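Local coordinates for protein AbiQ (Lactococcus lactis, PDB 4GLK) that acts as the toxin of a type III toxin-antitoxin system, an endoribonuclease that is neutralised by the repeats of its cognate antitoxin RNA, AntiQ, at residues N91-P96 with K156-K161. The protein carries 1 engineered substitution. Residues are numbered along the deposited sequence; the frame is centred on the assembly and turned at random.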
ATOM      1  N   ASN A  91       1.703  -5.714   2.295  1.00 18.53           N
ATOM      2  CA  ASN A  91       2.879  -4.851   2.478  1.00 18.79           C
ATOM      3  C   ASN A  91       2.522  -3.434   2.929  1.00 22.21           C
ATOM      4  O   ASN A  91       3.370  -2.532   2.873  1.00 21.03           O
ATOM      5  CB  ASN A  91       3.735  -4.831   1.229  1.00 18.26           C
ATOM      6  CG  ASN A  91       4.398  -6.150   0.966  1.00 33.23           C
ATOM      7  OD1 ASN A  91       4.741  -6.916   1.881  1.00 33.52           O
ATOM      8  ND2 ASN A  91       4.513  -6.476  -0.292  1.00 25.24           N
ATOM      9  N   MET A  92       1.295  -3.244   3.414  1.00 18.35           N
ATOM     10  CA  MET A  92       0.894  -1.928   3.920  1.00 19.35           C
ATOM     11  C   MET A  92       1.677  -1.611   5.207  1.00 24.30           C
ATOM     12  O   MET A  92       2.153  -2.526   5.896  1.00 22.94           O
ATOM     13  CB  MET A  92      -0.628  -1.830   4.123  1.00 21.41           C
ATOM     14  CG  MET A  92      -1.120  -2.667   5.252  1.00 25.29           C
ATOM     15  SD  MET A  92      -2.882  -2.508   5.470  1.00 29.96           S
ATOM     16  CE  MET A  92      -3.049  -3.415   7.018  1.00 27.32           C
ATOM     17  N   ILE A  93       1.837  -0.312   5.504  1.00 20.61           N
ATOM     18  CA  ILE A  93       2.622   0.126   6.645  1.00 19.61           C
ATOM     19  C   ILE A  93       1.998   1.290   7.379  1.00 25.06           C
ATOM     20  O   ILE A  93       1.379   2.164   6.750  1.00 23.58           O
ATOM     21  CB  ILE A  93       4.088   0.508   6.183  1.00 22.05           C
ATOM     22  CG1 ILE A  93       4.076   1.552   5.030  1.00 22.48           C
ATOM     23  CG2 ILE A  93       4.956  -0.743   5.846  1.00 20.56           C
ATOM     24  CD1 ILE A  93       5.427   2.267   4.744  1.00 25.52           C
ATOM     25  N   PRO A  94       2.257   1.394   8.705  1.00 23.57           N
ATOM     26  CA  PRO A  94       1.830   2.594   9.430  1.00 23.00           C
ATOM     27  C   PRO A  94       2.867   3.698   9.171  1.00 26.70           C
ATOM     28  O   PRO A  94       4.083   3.447   9.220  1.00 26.78           O
ATOM     29  CB  PRO A  94       1.821   2.129  10.890  1.00 24.40           C
ATOM     30  CG  PRO A  94       2.886   1.094  10.956  1.00 28.16           C
ATOM     31  CD  PRO A  94       3.002   0.469   9.591  1.00 24.22           C
ATOM     32  N   VAL A  95       2.399   4.906   8.842  1.00 22.38           N
ATOM     33  CA  VAL A  95       3.312   6.015   8.557  1.00 21.74           C
ATOM     34  C   VAL A  95       2.954   7.212   9.437  1.00 26.29           C
ATOM     35  O   VAL A  95       1.822   7.709   9.358  1.00 23.83           O
ATOM     36  CB  VAL A  95       3.352   6.422   7.040  1.00 23.83           C
ATOM     37  CG1 VAL A  95       4.361   7.560   6.798  1.00 22.87           C
ATOM     38  CG2 VAL A  95       3.671   5.232   6.146  1.00 23.10           C
ATOM     39  N   PRO A  96       3.907   7.714  10.254  1.00 26.26           N
ATOM     40  CA  PRO A  96       3.617   8.925  11.059  1.00 26.32           C
ATOM     41  C   PRO A  96       3.406  10.104  10.114  1.00 31.04           C
ATOM     42  O   PRO A  96       3.954  10.111   9.011  1.00 28.59           O
ATOM     43  CB  PRO A  96       4.897   9.122  11.881  1.00 27.50           C
ATOM     44  CG  PRO A  96       5.658   7.838  11.766  1.00 31.59           C
ATOM     45  CD  PRO A  96       5.302   7.271  10.431  1.00 26.87           C
ATOM     46  N   LYS A 156       1.991  -5.106  13.970  1.00 28.09           N
ATOM     47  CA  LYS A 156       2.149  -4.657  15.354  1.00 27.60           C
ATOM     48  C   LYS A 156       3.544  -4.181  15.725  1.00 30.92           C
ATOM     49  O   LYS A 156       3.681  -3.169  16.419  1.00 29.84           O
ATOM     50  CB  LYS A 156       1.620  -5.711  16.315  1.00 30.35           C
ATOM     51  CG  LYS A 156       0.221  -5.369  16.818  1.00 43.43           C
ATOM     52  CD  LYS A 156      -0.895  -5.415  15.803  1.00 47.97           C
ATOM     53  CE  LYS A 156      -2.231  -5.524  16.498  1.00 51.27           C
ATOM     54  NZ  LYS A 156      -2.759  -4.200  16.903  1.00 53.69           N
ATOM     55  N   LEU A 157       4.572  -4.884  15.249  1.00 29.45           N
ATOM     56  CA  LEU A 157       5.971  -4.500  15.454  1.00 30.31           C
ATOM     57  C   LEU A 157       6.223  -3.138  14.748  1.00 33.12           C
ATOM     58  O   LEU A 157       6.851  -2.251  15.328  1.00 31.97           O
ATOM     59  CB  LEU A 157       6.902  -5.599  14.890  1.00 31.12           C
ATOM     60  CG  LEU A 157       8.402  -5.272  14.775  1.00 36.82           C
ATOM     61  CD1 LEU A 157       9.085  -5.357  16.124  1.00 36.74           C
ATOM     62  CD2 LEU A 157       9.095  -6.204  13.786  1.00 38.77           C
ATOM     63  N   LEU A 158       5.669  -2.966  13.531  1.00 28.69           N
ATOM     64  CA  LEU A 158       5.801  -1.729  12.763  1.00 28.66           C
ATOM     65  C   LEU A 158       5.129  -0.563  13.500  1.00 29.55           C
ATOM     66  O   LEU A 158       5.703   0.510  13.561  1.00 28.03           O
ATOM     67  CB  LEU A 158       5.245  -1.881  11.338  1.00 28.46           C
ATOM     68  CG  LEU A 158       5.996  -2.781  10.347  1.00 33.60           C
ATOM     69  CD1 LEU A 158       5.244  -2.855   9.042  1.00 32.48           C
ATOM     70  CD2 LEU A 158       7.376  -2.214   9.994  1.00 37.39           C
ATOM     71  N   GLU A 159       3.969  -0.809  14.117  1.00 25.98           N
ATOM     72  CA  GLU A 159       3.242   0.164  14.929  1.00 26.70           C
ATOM     73  C   GLU A 159       4.065   0.589  16.140  1.00 32.81           C
ATOM     74  O   GLU A 159       4.154   1.781  16.396  1.00 32.38           O
ATOM     75  CB  GLU A 159       1.894  -0.399  15.392  1.00 27.90           C
ATOM     76  CG  GLU A 159       0.832  -0.392  14.307  1.00 33.31           C
ATOM     77  CD  GLU A 159      -0.497  -1.027  14.673  1.00 36.61           C
ATOM     78  OE1 GLU A 159      -1.362  -1.138  13.779  1.00 34.12           O
ATOM     79  OE2 GLU A 159      -0.691  -1.384  15.854  1.00 36.39           O
ATOM     80  N   ALA A 160       4.721  -0.373  16.833  1.00 31.08           N
ATOM     81  CA  ALA A 160       5.593  -0.119  17.983  1.00 32.63           C
ATOM     82  C   ALA A 160       6.781   0.718  17.562  1.00 36.90           C
ATOM     83  O   ALA A 160       7.134   1.668  18.262  1.00 36.46           O
ATOM     84  CB  ALA A 160       6.071  -1.431  18.600  1.00 33.80           C
ATOM     85  N   LYS A 161       7.360   0.406  16.395  1.00 33.09           N
ATOM     86  CA  LYS A 161       8.493   1.164  15.899  1.00 33.11           C
ATOM     87  C   LYS A 161       8.126   2.513  15.251  1.00 37.54           C
ATOM     88  O   LYS A 161       8.934   3.433  15.312  1.00 36.38           O
ATOM     89  CB  LYS A 161       9.476   0.287  15.119  1.00 35.33           C
ATOM     90  CG  LYS A 161      10.568  -0.276  16.035  1.00 48.25           C
ATOM     91  CD  LYS A 161      10.208  -1.577  16.744  1.00 55.56           C
ATOM     92  CE  LYS A 161      11.340  -2.067  17.618  1.00 70.36           C
ATOM     93  NZ  LYS A 161      11.293  -1.491  18.990  1.00 84.28           N
TER
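P94 and E159 have the nearest CA atoms, 6.2 Å apart, where the last part of strand 79-94 meets residues 156-161 of the last helix, 155-166. The strand belongs to the antiparallel sheet of the ToxN/AbiQ fold; backbone bonds between I93 and F47 tie it to its neighbour 45-52, and V95 continues the pairing with N45. The helix keeps its regular pattern, with A160 N bonded to K156 O at 3.0 Å. No hydrogen bond joins the two segments; the contact is small, buried and largely apolar, with P94 and L158 covering most of the area and I93 and E159 adding to it.

The CB atoms of P94 and L158 are both directed toward the other segment, and the two side chains cross at about a right angle. P94 CD sits 3.7 Å from L158 CB, while P94 CG reaches the helix backbone, 3.8 Å from E159 N. With L158 CG anti to its own carbonyl carbon (chi1 -69°), the leucine runs on past the ring, and L158 CD1 arrives 3.8 Å from I93 CG2. I93 CG2 stands beside its own backbone N, whereas the CG1 branch leads away from this helix. I13 and L16 of helix 10-16 pack on I93, and L16 also touches L158, so three elements share this apolar layer.

E159 meets the same ring from a different direction, its CG 4.2 Å from P94 CG. From there the extended chain (chi2 176°) carries the carboxylate to the hydroxyls of Y46 and Y137, which both hydrogen-bond OE1 and so anchor the helix to strand 45-52 and helix 126-143. K156 NZ, itself bonded to Y137 OH, approaches the second carboxylate oxygen, E159 OE2, in a long salt bridge of 3.6 Å.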